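Local coordinates for carbohydrate binding module (Uncultured bacterium, PDB 2W3J), which probably binds uronic acid sugars as a calcium-containing carbohydrate-binding module of family 35, at residues S65-A69 against T80-T85. Numbering follows the deposited sequence. Where two conformers were deposited one is given.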
# COMPACT_ATOMS: atom_id res chain seq x y z
N SER A 65 0.31 -0.66 18.76
CA SER A 65 1.40 0.21 18.39
C SER A 65 1.37 0.59 16.90
O SER A 65 0.57 0.04 16.13
CB SER A 65 2.72 -0.45 18.74
OG SER A 65 2.95 -1.53 17.84
N ALA A 66 2.25 1.51 16.52
CA ALA A 66 2.45 1.85 15.11
C ALA A 66 2.96 0.61 14.40
O ALA A 66 3.50 -0.29 15.04
CB ALA A 66 3.41 3.04 14.97
N ARG A 67 2.74 0.51 13.08
CA ARG A 67 3.23 -0.62 12.32
C ARG A 67 4.12 -0.11 11.20
O ARG A 67 3.74 -0.07 10.04
CB ARG A 67 2.07 -1.42 11.75
CG ARG A 67 1.30 -2.12 12.87
CD ARG A 67 0.28 -3.10 12.34
NE ARG A 67 -0.57 -3.56 13.45
CZ ARG A 67 -1.61 -4.37 13.29
NH1 ARG A 67 -1.88 -4.84 12.08
NH2 ARG A 67 -2.36 -4.73 14.34
N ARG A 68 5.32 0.30 11.58
CA ARG A 68 6.22 0.92 10.61
C ARG A 68 6.47 0.01 9.41
O ARG A 68 6.60 -1.20 9.55
CB ARG A 68 7.52 1.35 11.31
CG ARG A 68 7.26 2.43 12.36
CD ARG A 68 8.55 3.01 12.98
NE ARG A 68 9.40 3.72 12.01
CZ ARG A 68 9.24 5.00 11.68
NH1 ARG A 68 8.23 5.70 12.19
NH2 ARG A 68 10.06 5.56 10.81
N ALA A 69 6.54 0.61 8.22
CA ALA A 69 6.77 -0.16 7.00
C ALA A 69 7.48 0.72 5.98
O ALA A 69 7.29 1.92 5.96
CB ALA A 69 5.44 -0.62 6.38
N THR A 80 10.34 5.28 5.05
CA THR A 80 9.67 4.46 6.06
C THR A 80 8.57 5.29 6.63
O THR A 80 8.79 6.43 6.99
CB THR A 80 10.62 4.03 7.19
OG1 THR A 80 11.62 3.20 6.62
CG2 THR A 80 9.84 3.21 8.24
N LEU A 81 7.35 4.72 6.65
CA LEU A 81 6.17 5.39 7.14
C LEU A 81 5.79 4.75 8.47
O LEU A 81 6.03 3.57 8.67
CB LEU A 81 5.00 5.24 6.15
CG LEU A 81 5.22 5.81 4.74
CD1 LEU A 81 3.97 5.63 3.86
CD2 LEU A 81 5.61 7.25 4.86
N ASP A 82 5.18 5.53 9.35
CA ASP A 82 4.90 5.09 10.72
C ASP A 82 3.65 4.18 10.82
O ASP A 82 3.66 3.20 11.57
CB ASP A 82 4.67 6.33 11.58
CG ASP A 82 4.76 6.03 13.07
OD1 ASP A 82 5.75 5.36 13.50
OD2 ASP A 82 3.83 6.47 13.82
N PHE A 83 2.57 4.54 10.12
CA PHE A 83 1.28 3.83 10.28
C PHE A 83 0.84 3.73 11.74
O PHE A 83 0.75 2.65 12.32
CB PHE A 83 1.35 2.43 9.67
CG PHE A 83 1.53 2.44 8.18
CD1 PHE A 83 0.42 2.58 7.32
CD2 PHE A 83 2.78 2.29 7.62
CE1 PHE A 83 0.59 2.56 5.91
CE2 PHE A 83 2.96 2.31 6.23
CZ PHE A 83 1.86 2.44 5.38
N PRO A 84 0.58 4.88 12.35
CA PRO A 84 0.27 4.95 13.76
C PRO A 84 -1.05 4.26 14.06
O PRO A 84 -1.92 4.15 13.17
CB PRO A 84 0.12 6.44 14.00
CG PRO A 84 -0.29 7.01 12.68
CD PRO A 84 0.56 6.21 11.71
N THR A 85 -1.20 3.82 15.30
CA THR A 85 -2.51 3.37 15.75
C THR A 85 -3.40 4.54 16.21
O THR A 85 -2.92 5.52 16.80
CB THR A 85 -2.39 2.35 16.86
OG1 THR A 85 -3.70 2.04 17.35
CG2 THR A 85 -1.57 2.91 18.05
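Arg68 and Asp82 form a salt bridge where the loop entering strand 69-73 runs back along the end of strand 76-81. Arg68 is modelled in two conformers, and the bridge may not be held all the time; in the one given, Arg68 NH1 donates to Asp82 OD1 at 2.8 Å, a bent bond with an N-H...O angle of 142°. The oxygen lies at the edge of the guanidinium, near its plane, whereas NH1 comes to the anti side of OD1 and somewhat out of the carboxylate plane, the two planes being turned 50° apart. A bend at chi3 in this Arg68 conformer brings its end back over the opposite segment, where NH2 also rests 3.5 Å from the methyl CG2 of Thr80. CG of Asp82 stands anti to its backbone N (chi1 -164°), which brings the carboxylate close to both Arg68 and the methyl of Ala66. An alanine in place of Asp82 would probably leave this Arg68 conformer without its acidic mate and its guanidinium freer to swing.

On the buried side of the contact, Phe83 CE2 meets Ala69 CB at 3.8 Å; Leu110 and Ile57 continue the apolar packing, with Phe59 edge-to-face to the ring. The positive phi of Phe83 marks a kink beyond the strand, yet Phe83 O still accepts Arg67 N at 3.0 Å, from above the carbonyl plane. The Arg67 side chain leads away, NH1 bonding to Leu118 O, and lies about 4 Å from a calcium ion. Regular pairing is confined to Ala69 and Leu81, an antiparallel hydrogen-bonded pair with reciprocal backbone bonds. The contact thus extends the open end of a beta-hairpin, strands 69-73 and 76-81, into flanking loops of the beta-sandwich fold of these carbohydrate-binding modules.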